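PDB 3H1T: type I site-specific restriction-modification system, R (Restriction) subunit from Vibrio vulnificus, which probably couples ATP hydrolysis to DNA translocation and cleavage as the restriction (HsdR) subunit of a type I system, this fragment carrying nuclease-like and helicase-like domains. Local coordinates for residues A[75-80]-A[90-95]; A[102-107]-A[117-122]; A[473-478]-A[501-506]. All blocks are in the same frame, centred on the assembly; numbering follows the deposited sequence.

Contact 1. Residues A[75-80]-A[90-95]; sequences RADYLL and VVEAKP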
ATOM      1  N   ARG A  75       3.778 -16.927   9.426  1.00 35.91           N
ATOM      2  CA  ARG A  75       3.443 -18.236   8.878  1.00 35.26           C
ATOM      3  C   ARG A  75       2.296 -18.878   9.663  1.00 33.18           C
ATOM      4  O   ARG A  75       2.245 -18.797  10.893  1.00 33.76           O
ATOM      5  CB  ARG A  75       4.720 -19.074   8.992  1.00 53.83           C
ATOM      6  CG  ARG A  75       4.858 -20.362   8.225  1.00 59.89           C
ATOM      7  CD  ARG A  75       6.173 -20.987   8.669  1.00 62.57           C
ATOM      8  NE  ARG A  75       7.098 -19.985   9.223  1.00 69.19           N
ATOM      9  CZ  ARG A  75       7.996 -19.289   8.516  1.00 70.75           C
ATOM     10  NH1 ARG A  75       8.114 -19.477   7.205  1.00 69.76           N
ATOM     11  NH2 ARG A  75       8.787 -18.407   9.121  1.00 68.45           N
ATOM     12  N   ALA A  76       1.368 -19.493   8.944  1.00 26.54           N
ATOM     13  CA  ALA A  76       0.250 -20.175   9.577  1.00 25.27           C
ATOM     14  C   ALA A  76       0.450 -21.680   9.367  1.00 24.75           C
ATOM     15  O   ALA A  76       0.869 -22.098   8.291  1.00 24.42           O
ATOM     16  CB  ALA A  76      -1.072 -19.721   8.954  1.00 17.19           C
ATOM     17  N   ASP A  77       0.169 -22.487  10.385  1.00 25.94           N
ATOM     18  CA  ASP A  77       0.347 -23.931  10.256  1.00 27.46           C
ATOM     19  C   ASP A  77      -0.351 -24.474   9.012  1.00 27.76           C
ATOM     20  O   ASP A  77       0.261 -25.191   8.225  1.00 29.31           O
ATOM     21  CB  ASP A  77      -0.153 -24.657  11.501  1.00 30.47           C
ATOM     22  CG  ASP A  77       0.671 -24.334  12.720  1.00 34.27           C
ATOM     23  OD1 ASP A  77       1.883 -24.096  12.556  1.00 36.71           O
ATOM     24  OD2 ASP A  77       0.121 -24.330  13.837  1.00 35.99           O
ATOM     25  N   TYR A  78      -1.623 -24.134   8.834  1.00 26.22           N
ATOM     26  CA  TYR A  78      -2.369 -24.572   7.670  1.00 25.27           C
ATOM     27  C   TYR A  78      -3.281 -23.475   7.177  1.00 25.20           C
ATOM     28  O   TYR A  78      -3.834 -22.710   7.956  1.00 24.90           O
ATOM     29  CB  TYR A  78      -3.250 -25.786   7.954  1.00 27.42           C
ATOM     30  CG  TYR A  78      -2.549 -27.053   8.380  1.00 27.45           C
ATOM     31  CD1 TYR A  78      -2.257 -27.293   9.724  1.00 27.35           C
ATOM     32  CD2 TYR A  78      -2.283 -28.057   7.458  1.00 25.84           C
ATOM     33  CE1 TYR A  78      -1.730 -28.503  10.139  1.00 23.94           C
ATOM     34  CE2 TYR A  78      -1.758 -29.276   7.867  1.00 27.72           C
ATOM     35  CZ  TYR A  78      -1.489 -29.490   9.218  1.00 25.14           C
ATOM     36  OH  TYR A  78      -1.024 -30.699   9.685  1.00 25.87           O
ATOM     37  N   LEU A  79      -3.437 -23.420   5.863  1.00 29.28           N
ATOM     38  CA  LEU A  79      -4.303 -22.462   5.228  1.00 28.58           C
ATOM     39  C   LEU A  79      -5.212 -23.374   4.424  1.00 29.84           C
ATOM     40  O   LEU A  79      -4.737 -24.238   3.691  1.00 31.27           O
ATOM     41  CB  LEU A  79      -3.492 -21.537   4.322  1.00 25.36           C
ATOM     42  CG  LEU A  79      -4.012 -20.175   3.824  1.00 25.44           C
ATOM     43  CD1 LEU A  79      -4.180 -20.227   2.325  1.00 20.55           C
ATOM     44  CD2 LEU A  79      -5.310 -19.792   4.510  1.00 23.60           C
ATOM     45  N   LEU A  80      -6.520 -23.213   4.573  1.00 24.78           N
ATOM     46  CA  LEU A  80      -7.454 -24.056   3.846  1.00 24.54           C
ATOM     47  C   LEU A  80      -8.042 -23.232   2.725  1.00 25.14           C
ATOM     48  O   LEU A  80      -8.729 -22.256   2.973  1.00 25.73           O
ATOM     49  CB  LEU A  80      -8.546 -24.553   4.786  1.00 21.02           C
ATOM     50  CG  LEU A  80      -8.011 -25.263   6.031  1.00 22.03           C
ATOM     51  CD1 LEU A  80      -9.181 -25.747   6.851  1.00 22.73           C
ATOM     52  CD2 LEU A  80      -7.130 -26.437   5.663  1.00 23.79           C
ATOM     53  N   VAL A  90      -8.218 -21.092   8.478  1.00 22.75           N
ATOM     54  CA  VAL A  90      -6.855 -21.242   8.958  1.00 23.78           C
ATOM     55  C   VAL A  90      -6.799 -22.119  10.210  1.00 25.06           C
ATOM     56  O   VAL A  90      -7.733 -22.128  11.013  1.00 24.14           O
ATOM     57  CB  VAL A  90      -6.226 -19.834   9.210  1.00 25.66           C
ATOM     58  CG1 VAL A  90      -6.887 -19.150  10.400  1.00 23.82           C
ATOM     59  CG2 VAL A  90      -4.726 -19.965   9.378  1.00 23.99           C
ATOM     60  N   VAL A  91      -5.710 -22.863  10.364  1.00 22.79           N
ATOM     61  CA  VAL A  91      -5.568 -23.765  11.495  1.00 23.24           C
ATOM     62  C   VAL A  91      -4.285 -23.587  12.303  1.00 24.82           C
ATOM     63  O   VAL A  91      -3.201 -23.432  11.749  1.00 24.73           O
ATOM     64  CB  VAL A  91      -5.591 -25.250  11.022  1.00 24.86           C
ATOM     65  CG1 VAL A  91      -5.585 -26.195  12.229  1.00 24.02           C
ATOM     66  CG2 VAL A  91      -6.812 -25.493  10.161  1.00 24.91           C
ATOM     67  N   GLU A  92      -4.409 -23.624  13.619  1.00 30.26           N
ATOM     68  CA  GLU A  92      -3.249 -23.535  14.490  1.00 33.02           C
ATOM     69  C   GLU A  92      -3.128 -24.927  15.110  1.00 34.34           C
ATOM     70  O   GLU A  92      -4.044 -25.390  15.785  1.00 35.45           O
ATOM     71  CB  GLU A  92      -3.458 -22.479  15.585  1.00 36.80           C
ATOM     72  CG  GLU A  92      -2.454 -21.321  15.610  1.00 40.89           C
ATOM     73  CD  GLU A  92      -0.994 -21.750  15.748  1.00 41.84           C
ATOM     74  OE1 GLU A  92      -0.614 -22.304  16.802  1.00 41.59           O
ATOM     75  OE2 GLU A  92      -0.225 -21.520  14.789  1.00 42.67           O
ATOM     76  N   ALA A  93      -2.017 -25.606  14.875  1.00 37.21           N
ATOM     77  CA  ALA A  93      -1.853 -26.938  15.432  1.00 38.80           C
ATOM     78  C   ALA A  93      -0.953 -26.859  16.647  1.00 38.62           C
ATOM     79  O   ALA A  93      -0.167 -25.925  16.789  1.00 39.77           O
ATOM     80  CB  ALA A  93      -1.255 -27.884  14.383  1.00 37.73           C
ATOM     81  N   LYS A  94      -1.099 -27.820  17.543  1.00 33.72           N
ATOM     82  CA  LYS A  94      -0.296 -27.868  18.741  1.00 33.53           C
ATOM     83  C   LYS A  94      -0.035 -29.338  19.011  1.00 33.85           C
ATOM     84  O   LYS A  94      -0.729 -30.201  18.478  1.00 33.80           O
ATOM     85  CB  LYS A  94      -1.041 -27.225  19.915  1.00 46.00           C
ATOM     86  CG  LYS A  94      -1.032 -25.698  19.883  1.00 48.47           C
ATOM     87  CD  LYS A  94       0.366 -25.136  20.175  1.00 50.93           C
ATOM     88  CE  LYS A  94       0.520 -23.654  19.783  1.00 50.53           C
ATOM     89  NZ  LYS A  94      -0.347 -22.707  20.540  1.00 50.04           N
ATOM     90  N   PRO A  95       0.985 -29.656  19.819  1.00 30.68           N
ATOM     91  CA  PRO A  95       1.259 -31.071  20.110  1.00 29.71           C
ATOM     92  C   PRO A  95       0.067 -31.764  20.793  1.00 29.50           C
ATOM     93  O   PRO A  95      -0.659 -31.128  21.556  1.00 28.98           O
ATOM     94  CB  PRO A  95       2.495 -31.000  21.009  1.00 29.81           C
ATOM     95  CG  PRO A  95       2.358 -29.648  21.662  1.00 30.61           C
ATOM     96  CD  PRO A  95       1.923 -28.770  20.527  1.00 30.10           C
TER
HETATM   97  O   HOH W   1      -1.382 -21.339  12.356  1.00 34.34           O
HETATM   98  O   HOH W   2       2.032 -20.935  13.899  1.00 45.79           O

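Contact 2. Residues A[102-107]-A[117-122]; sequences QGMQQA and KFAYST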
ATOM      1  N   GLN A 102      -5.671 -23.496  23.648  1.00 58.44           N
ATOM      2  CA  GLN A 102      -4.421 -22.752  23.678  1.00 58.60           C
ATOM      3  C   GLN A 102      -4.212 -21.950  22.399  1.00 57.28           C
ATOM      4  O   GLN A 102      -4.041 -20.732  22.453  1.00 60.05           O
ATOM      5  CB  GLN A 102      -3.252 -23.720  23.898  1.00 76.86           C
ATOM      6  CG  GLN A 102      -1.931 -23.058  24.305  1.00 81.94           C
ATOM      7  CD  GLN A 102      -0.793 -24.066  24.399  1.00 84.08           C
ATOM      8  OE1 GLN A 102      -0.730 -24.882  25.329  1.00 86.31           O
ATOM      9  NE2 GLN A 102       0.100 -24.031  23.420  1.00 84.23           N
ATOM     10  N   GLY A 103      -4.235 -22.624  21.252  1.00 37.33           N
ATOM     11  CA  GLY A 103      -4.032 -21.940  19.983  1.00 33.40           C
ATOM     12  C   GLY A 103      -5.203 -21.146  19.430  1.00 31.04           C
ATOM     13  O   GLY A 103      -5.107 -20.643  18.314  1.00 29.45           O
HETATM   14  N   MSE A 104      -6.286 -21.007  20.190  1.00 30.15           N
HETATM   15  CA  MSE A 104      -7.452 -20.291  19.689  1.00 32.60           C
HETATM   16  C   MSE A 104      -7.228 -18.823  19.354  1.00 32.21           C
HETATM   17  O   MSE A 104      -7.536 -18.394  18.241  1.00 33.38           O
HETATM   18  CB  MSE A 104      -8.631 -20.409  20.663  1.00 34.91           C
HETATM   19  CG  MSE A 104      -9.965 -19.977  20.034  1.00 40.72           C
HETATM   20 SE   MSE A 104     -10.618 -21.216  18.666  1.00 51.98          SE
HETATM   21  CE  MSE A 104      -9.619 -20.624  17.122  1.00 44.78           C
ATOM     22  N   GLN A 105      -6.701 -18.045  20.298  1.00 34.09           N
ATOM     23  CA  GLN A 105      -6.484 -16.634  20.017  1.00 33.00           C
ATOM     24  C   GLN A 105      -5.426 -16.457  18.929  1.00 30.72           C
ATOM     25  O   GLN A 105      -5.525 -15.540  18.126  1.00 32.03           O
ATOM     26  CB  GLN A 105      -6.173 -15.850  21.317  1.00 34.32           C
ATOM     27  CG  GLN A 105      -7.485 -15.382  22.030  1.00 34.97           C
ATOM     28  CD  GLN A 105      -7.306 -14.678  23.397  1.00 36.34           C
ATOM     29  OE1 GLN A 105      -8.290 -14.312  24.050  1.00 29.69           O
ATOM     30  NE2 GLN A 105      -6.059 -14.488  23.823  1.00 36.74           N
ATOM     31  N   GLN A 106      -4.443 -17.349  18.868  1.00 29.89           N
ATOM     32  CA  GLN A 106      -3.428 -17.249  17.819  1.00 29.95           C
ATOM     33  C   GLN A 106      -4.038 -17.523  16.440  1.00 30.52           C
ATOM     34  O   GLN A 106      -3.680 -16.893  15.450  1.00 30.33           O
ATOM     35  CB  GLN A 106      -2.280 -18.237  18.068  1.00 28.32           C
ATOM     36  CG  GLN A 106      -1.205 -18.230  16.963  1.00 33.78           C
ATOM     37  CD  GLN A 106      -0.550 -16.865  16.774  1.00 38.49           C
ATOM     38  OE1 GLN A 106       0.178 -16.385  17.648  1.00 39.10           O
ATOM     39  NE2 GLN A 106      -0.816 -16.230  15.633  1.00 38.01           N
ATOM     40  N   ALA A 107      -4.951 -18.486  16.383  1.00 28.13           N
ATOM     41  CA  ALA A 107      -5.609 -18.834  15.132  1.00 27.51           C
ATOM     42  C   ALA A 107      -6.561 -17.722  14.717  1.00 24.94           C
ATOM     43  O   ALA A 107      -6.683 -17.412  13.537  1.00 23.16           O
ATOM     44  CB  ALA A 107      -6.367 -20.144  15.280  1.00 20.32           C
ATOM     45  N   LYS A 117     -12.973 -15.975   7.708  1.00 27.32           N
ATOM     46  CA  LYS A 117     -14.123 -16.078   8.603  1.00 26.33           C
ATOM     47  C   LYS A 117     -14.150 -17.361   9.421  1.00 24.96           C
ATOM     48  O   LYS A 117     -15.073 -17.566  10.203  1.00 27.44           O
ATOM     49  CB  LYS A 117     -15.416 -16.014   7.785  1.00 36.68           C
ATOM     50  CG  LYS A 117     -16.199 -14.720   7.879  1.00 42.02           C
ATOM     51  CD  LYS A 117     -15.470 -13.559   7.223  1.00 46.46           C
ATOM     52  CE  LYS A 117     -16.328 -12.285   7.229  1.00 47.51           C
ATOM     53  NZ  LYS A 117     -15.821 -11.236   8.160  1.00 47.35           N
ATOM     54  N   PHE A 118     -13.164 -18.232   9.248  1.00 22.35           N
ATOM     55  CA  PHE A 118     -13.143 -19.477  10.007  1.00 20.24           C
ATOM     56  C   PHE A 118     -11.769 -19.758  10.607  1.00 21.42           C
ATOM     57  O   PHE A 118     -10.755 -19.717   9.916  1.00 20.61           O
ATOM     58  CB  PHE A 118     -13.595 -20.636   9.110  1.00 20.67           C
ATOM     59  CG  PHE A 118     -14.946 -20.414   8.498  1.00 22.09           C
ATOM     60  CD1 PHE A 118     -16.100 -20.456   9.283  1.00 19.48           C
ATOM     61  CD2 PHE A 118     -15.057 -20.035   7.158  1.00 21.80           C
ATOM     62  CE1 PHE A 118     -17.347 -20.106   8.750  1.00 21.49           C
ATOM     63  CE2 PHE A 118     -16.295 -19.687   6.609  1.00 21.97           C
ATOM     64  CZ  PHE A 118     -17.445 -19.719   7.408  1.00 22.25           C
ATOM     65  N   ALA A 119     -11.730 -20.040  11.899  1.00 22.01           N
ATOM     66  CA  ALA A 119     -10.458 -20.307  12.549  1.00 22.51           C
ATOM     67  C   ALA A 119     -10.503 -21.577  13.384  1.00 23.21           C
ATOM     68  O   ALA A 119     -11.493 -21.836  14.062  1.00 24.52           O
ATOM     69  CB  ALA A 119     -10.066 -19.110  13.430  1.00 23.96           C
ATOM     70  N   TYR A 120      -9.430 -22.362  13.345  1.00 24.80           N
ATOM     71  CA  TYR A 120      -9.372 -23.616  14.085  1.00 23.53           C
ATOM     72  C   TYR A 120      -8.123 -23.800  14.915  1.00 21.59           C
ATOM     73  O   TYR A 120      -7.034 -23.424  14.527  1.00 23.62           O
ATOM     74  CB  TYR A 120      -9.477 -24.790  13.117  1.00 22.34           C
ATOM     75  CG  TYR A 120     -10.720 -24.729  12.285  1.00 25.92           C
ATOM     76  CD1 TYR A 120     -11.924 -25.244  12.769  1.00 25.50           C
ATOM     77  CD2 TYR A 120     -10.720 -24.067  11.060  1.00 25.27           C
ATOM     78  CE1 TYR A 120     -13.104 -25.094  12.052  1.00 26.46           C
ATOM     79  CE2 TYR A 120     -11.892 -23.901  10.331  1.00 27.82           C
ATOM     80  CZ  TYR A 120     -13.082 -24.409  10.833  1.00 28.88           C
ATOM     81  OH  TYR A 120     -14.235 -24.196  10.132  1.00 30.27           O
ATOM     82  N   SER A 121      -8.294 -24.388  16.079  1.00 21.50           N
ATOM     83  CA  SER A 121      -7.184 -24.696  16.933  1.00 23.20           C
ATOM     84  C   SER A 121      -7.340 -26.195  17.141  1.00 25.00           C
ATOM     85  O   SER A 121      -8.443 -26.672  17.402  1.00 27.48           O
ATOM     86  CB  SER A 121      -7.297 -23.924  18.242  1.00 19.76           C
ATOM     87  OG  SER A 121      -6.209 -24.243  19.064  1.00 21.56           O
ATOM     88  N   THR A 122      -6.253 -26.947  17.016  1.00 22.38           N
ATOM     89  CA  THR A 122      -6.340 -28.379  17.181  1.00 22.94           C
ATOM     90  C   THR A 122      -5.079 -28.952  17.773  1.00 24.74           C
ATOM     91  O   THR A 122      -3.999 -28.389  17.608  1.00 25.40           O
ATOM     92  CB  THR A 122      -6.583 -29.070  15.839  1.00 25.40           C
ATOM     93  OG1 THR A 122      -6.553 -30.493  16.019  1.00 27.75           O
ATOM     94  CG2 THR A 122      -5.505 -28.660  14.842  1.00 24.32           C
TER

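Contact 3. Residues A[473-478]-A[501-506]; sequences YVARVT and VILTTS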
ATOM      1  N   TYR A 473      24.717  16.345 -10.307  1.00 23.51           N
ATOM      2  CA  TYR A 473      24.689  15.839  -8.939  1.00 23.71           C
ATOM      3  C   TYR A 473      23.391  16.280  -8.255  1.00 25.47           C
ATOM      4  O   TYR A 473      22.732  15.498  -7.573  1.00 22.38           O
ATOM      5  CB  TYR A 473      25.883  16.382  -8.163  1.00 27.44           C
ATOM      6  CG  TYR A 473      25.980  15.820  -6.769  1.00 28.27           C
ATOM      7  CD1 TYR A 473      26.341  14.486  -6.553  1.00 29.33           C
ATOM      8  CD2 TYR A 473      25.689  16.617  -5.663  1.00 27.24           C
ATOM      9  CE1 TYR A 473      26.404  13.957  -5.261  1.00 30.71           C
ATOM     10  CE2 TYR A 473      25.758  16.106  -4.376  1.00 29.86           C
ATOM     11  CZ  TYR A 473      26.110  14.780  -4.176  1.00 30.12           C
ATOM     12  OH  TYR A 473      26.176  14.309  -2.884  1.00 31.42           O
ATOM     13  N   VAL A 474      23.059  17.559  -8.409  1.00 31.58           N
ATOM     14  CA  VAL A 474      21.821  18.081  -7.858  1.00 31.56           C
ATOM     15  C   VAL A 474      21.039  18.539  -9.064  1.00 31.02           C
ATOM     16  O   VAL A 474      21.615  19.000 -10.048  1.00 30.61           O
ATOM     17  CB  VAL A 474      21.988  19.322  -6.978  1.00 28.26           C
ATOM     18  CG1 VAL A 474      20.676  19.562  -6.242  1.00 29.29           C
ATOM     19  CG2 VAL A 474      23.139  19.164  -6.008  1.00 29.65           C
ATOM     20  N   ALA A 475      19.726  18.405  -9.006  1.00 29.26           N
ATOM     21  CA  ALA A 475      18.917  18.831 -10.119  1.00 27.63           C
ATOM     22  C   ALA A 475      17.563  19.214  -9.584  1.00 26.17           C
ATOM     23  O   ALA A 475      17.085  18.659  -8.594  1.00 25.85           O
ATOM     24  CB  ALA A 475      18.790  17.708 -11.142  1.00 28.26           C
ATOM     25  N   ARG A 476      16.955  20.189 -10.234  1.00 23.51           N
ATOM     26  CA  ARG A 476      15.642  20.644  -9.852  1.00 22.97           C
ATOM     27  C   ARG A 476      14.590  20.055 -10.791  1.00 25.24           C
ATOM     28  O   ARG A 476      14.749  20.078 -12.013  1.00 23.53           O
ATOM     29  CB  ARG A 476      15.586  22.167  -9.898  1.00 20.99           C
ATOM     30  CG  ARG A 476      14.170  22.702  -9.807  1.00 22.43           C
ATOM     31  CD  ARG A 476      14.133  24.196  -9.577  1.00 23.76           C
ATOM     32  NE  ARG A 476      14.248  24.936 -10.826  1.00 25.65           N
ATOM     33  CZ  ARG A 476      13.463  25.953 -11.159  1.00 27.85           C
ATOM     34  NH1 ARG A 476      12.499  26.367 -10.343  1.00 26.54           N
ATOM     35  NH2 ARG A 476      13.622  26.541 -12.328  1.00 25.42           N
ATOM     36  N   VAL A 477      13.535  19.493 -10.207  1.00 27.31           N
ATOM     37  CA  VAL A 477      12.431  18.936 -10.980  1.00 30.90           C
ATOM     38  C   VAL A 477      11.191  19.729 -10.592  1.00 32.94           C
ATOM     39  O   VAL A 477      10.594  19.517  -9.529  1.00 32.67           O
ATOM     40  CB  VAL A 477      12.196  17.438 -10.677  1.00 29.95           C
ATOM     41  CG1 VAL A 477      10.862  17.009 -11.264  1.00 30.41           C
ATOM     42  CG2 VAL A 477      13.324  16.589 -11.265  1.00 26.90           C
ATOM     43  N   THR A 478      10.818  20.651 -11.464  1.00 34.88           N
ATOM     44  CA  THR A 478       9.677  21.504 -11.221  1.00 37.92           C
ATOM     45  C   THR A 478       8.953  21.715 -12.534  1.00 39.37           C
ATOM     46  O   THR A 478       9.451  21.308 -13.583  1.00 39.61           O
ATOM     47  CB  THR A 478      10.144  22.868 -10.664  1.00 41.96           C
ATOM     48  OG1 THR A 478       9.075  23.800 -10.740  1.00 48.17           O
ATOM     49  CG2 THR A 478      11.291  23.417 -11.468  1.00 42.57           C
ATOM     50  N   VAL A 501      21.815  12.833  -7.637  1.00 23.62           N
ATOM     51  CA  VAL A 501      21.740  12.246  -6.323  1.00 23.08           C
ATOM     52  C   VAL A 501      20.638  12.981  -5.554  1.00 23.89           C
ATOM     53  O   VAL A 501      19.836  12.367  -4.858  1.00 24.37           O
ATOM     54  CB  VAL A 501      23.089  12.369  -5.604  1.00 23.01           C
ATOM     55  CG1 VAL A 501      22.996  11.769  -4.219  1.00 22.02           C
ATOM     56  CG2 VAL A 501      24.152  11.665  -6.410  1.00 21.25           C
ATOM     57  N   ILE A 502      20.583  14.298  -5.737  1.00 30.21           N
ATOM     58  CA  ILE A 502      19.612  15.154  -5.076  1.00 28.56           C
ATOM     59  C   ILE A 502      18.669  15.835  -6.046  1.00 30.16           C
ATOM     60  O   ILE A 502      19.115  16.477  -6.990  1.00 32.84           O
ATOM     61  CB  ILE A 502      20.271  16.341  -4.336  1.00 24.93           C
ATOM     62  CG1 ILE A 502      21.617  15.934  -3.727  1.00 21.76           C
ATOM     63  CG2 ILE A 502      19.300  16.876  -3.302  1.00 24.80           C
ATOM     64  CD1 ILE A 502      21.502  14.984  -2.635  1.00 23.78           C
ATOM     65  N   LEU A 503      17.373  15.714  -5.810  1.00 27.67           N
ATOM     66  CA  LEU A 503      16.394  16.395  -6.639  1.00 26.36           C
ATOM     67  C   LEU A 503      15.690  17.391  -5.722  1.00 27.49           C
ATOM     68  O   LEU A 503      15.364  17.061  -4.580  1.00 26.65           O
ATOM     69  CB  LEU A 503      15.337  15.431  -7.196  1.00 29.24           C
ATOM     70  CG  LEU A 503      15.620  14.370  -8.269  1.00 30.46           C
ATOM     71  CD1 LEU A 503      14.291  13.715  -8.672  1.00 28.01           C
ATOM     72  CD2 LEU A 503      16.268  15.017  -9.476  1.00 26.88           C
ATOM     73  N   THR A 504      15.483  18.612  -6.193  1.00 25.69           N
ATOM     74  CA  THR A 504      14.770  19.592  -5.395  1.00 25.79           C
ATOM     75  C   THR A 504      13.467  19.810  -6.157  1.00 28.40           C
ATOM     76  O   THR A 504      13.433  19.730  -7.392  1.00 26.68           O
ATOM     77  CB  THR A 504      15.532  20.921  -5.276  1.00 22.94           C
ATOM     78  OG1 THR A 504      15.652  21.518  -6.568  1.00 21.44           O
ATOM     79  CG2 THR A 504      16.919  20.682  -4.717  1.00 21.15           C
ATOM     80  N   THR A 505      12.399  20.059  -5.420  1.00 28.77           N
ATOM     81  CA  THR A 505      11.107  20.282  -6.022  1.00 31.42           C
ATOM     82  C   THR A 505      10.288  21.047  -4.989  1.00 34.25           C
ATOM     83  O   THR A 505      10.803  21.438  -3.945  1.00 35.30           O
ATOM     84  CB  THR A 505      10.431  18.929  -6.305  1.00 28.70           C
ATOM     85  OG1 THR A 505       9.226  19.132  -7.038  1.00 29.11           O
ATOM     86  CG2 THR A 505      10.113  18.236  -4.998  1.00 27.81           C
ATOM     87  N   SER A 506       9.026  21.283  -5.294  1.00 45.01           N
ATOM     88  CA  SER A 506       8.158  21.959  -4.354  1.00 49.53           C
ATOM     89  C   SER A 506       6.900  21.094  -4.188  1.00 52.00           C
ATOM     90  O   SER A 506       6.675  20.492  -3.121  1.00 52.18           O
ATOM     91  CB  SER A 506       7.814  23.368  -4.856  1.00 43.68           C
ATOM     92  OG  SER A 506       7.579  23.380  -6.252  1.00 45.06           O
TER

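Contact 1. Residues A[75-80]-A[90-95]
Y78 faces V91 and L79 faces V90 in an antiparallel hairpin, strands 75-81 and 86-93, at the heart of the mixed sheet of the N-terminal domain. The hydrogen-bonded pair is Y78 with V91: V91 N gives a sound bond to Y78 O at 3.1 Å, whereas the return bond from Y78 N to V91 O is weak at 3.4 Å. The weak bond lies next to D77, where the chain turns a corner. On one face of the sheet Y78 CB rests on V91 CB (3.9 Å), and the edge of the tyrosine ring meets A93, with CE1 4.3 Å from CB. A small residue suits A93, since helix 26-40 also covers this side; T35 of that helix binds the Y78 hydroxyl. V90 points to the opposite face from Y78 and V91, and its CG2 reaches A76 CB, before the corner, at 3.7 Å.

The polar centre lies at the corner. D77 CG stands beside its own backbone N, anti to the carbonyl carbon (chi1 -66°), and OD2 takes the A93 N-H at 2.7 Å. That bond is fairly straight (162°) and comes to the anti side of the carboxylate. The chain of E92 is bent at chi2, and its OE2 ends 3.0 Å from D77 OD2, two acceptors side by side, their carboxylate planes 39° apart. A water donates to E92 OE2 at 2.7 Å and to V91 O, and accepts from D77 N, tying the corner to the opposite strand.

An aspartate at a strand corner, facing E92, A93 and K94 at and just past the end of the next strand, resembles the PD-(D/E)XK signature of the nuclease family to which the DNA-cleaving domains of HsdR subunits belong. Two carboxylates close together, with water bound at E92 OE2 and the backbone N of D77, would be consistent with a magnesium-binding site.

Contact 2. Residues A[102-107]-A[117-122]
M104, present as selenomethionine, leans from the first turn of helix 104-114 across A119 and S121 of strand 118-122. Its CB lies 4.5 Å from S121 CB, at the margin of contact. CG is anti to the backbone N (chi1 -166°), and the chain then bends at chi2, bringing SE to 4.3 Å from S121 CB. A second bend at chi3 (-83°) lays CE over the strand, 3.8 Å from A119 O. The same methyl group is 4.0 Å from A119 CB, so the tip covers both the backbone and the small side chain of one residue. A long, flexible, apolar chain suits this place, as it follows the strand surface and also reaches L128 and F130 on the neighbouring strand.

Helix 104-114 is the connection of a beta-alpha-beta unit, linking strand 86-93 to strand 118-122, which run parallel as neighbours in the sheet. One turn after M104, A107 faces the strand with a methyl group small enough to let the helix approach closely: its CB is 3.4 Å from Y120 O and 4.3 Å from A119 CB. The helix also rests on strand 86-93, where A107 and Q106 touch E92.

At the helix start, G103 occupies the N-cap position, and its carbonyl O accepts the first-turn bond from A107 N at 2.9 Å. Having no side chain, it admits S121 OG to 3.3 Å from its CA. That hydroxyl, anti to the backbone N of S121, is hydrogen-bonded to V100 O, in the loop before the helix.

Contact 3. Residues A[473-478]-A[501-506]
The ring of Y473 lies obliquely against V501, whose CG2 nestles 3.4 Å from CE1. V501 CB forms an off-centre CH-pi contact, 4.2 Å from the ring centroid, and on the CE2 side I502 CG1 extends the apolar bed. CG anti to the backbone N (chi1 -176°) starts the ring on this course, and the Y473 hydroxyl is hydrogen-bonded to R438 O. Y473 O accepts two N-H groups, from V501 and I502, anchoring the start of the parallel pairing of strands 474-476 and 502-505.

Further along, bumps and hollows differ on the two faces. On one, L503 CD2 is the bump: it settles between A475 CB at 4.0 Å and V477 CG2 at 3.8 Å, the short alanine providing the dip, with helix 482-493 closing over them. On the other, V474 CG1 is the bump, lying between I502 CB (3.8 Å) and T504 CG2 (4.2 Å). Here T504 OG1 sits between its backbone N and carbonyl carbon, resting 3.4 Å from R476 CB while bonding to A452 O of helix 449-462. R476 itself leads away to a salt bridge with E481. At the far end T505 OG1 donates to V477 O at 2.9 Å, a side chain prolonging the backbone pairing.

Two parallel strands joined through helix 482-493, with helices on both faces, form the beta-alpha-beta edge of a RecA-like domain, the second motor domain of superfamily 2 helicases.

In the fold
From the N terminus, contact 1 closes first, the short turn of a hairpin bringing 90-95 back beside 75-80. After a loop, the chain enters contact 2, whose own loop is helix 104-114 with its return to strand 118-122. The two are consecutive, neither nested nor crossed, yet their centres are only 8 Å apart, because Y120 pairs by backbone with V90 and E92. Together they build the middle of the N-terminal mixed sheet. The chain then runs through the first helicase-like sheet and the first strands of the second before 473-478 and 501-506 close contact 3 at an edge of the latter. Its centre is about 50 Å from that of contact 1, on the opposite side of the chain's centre.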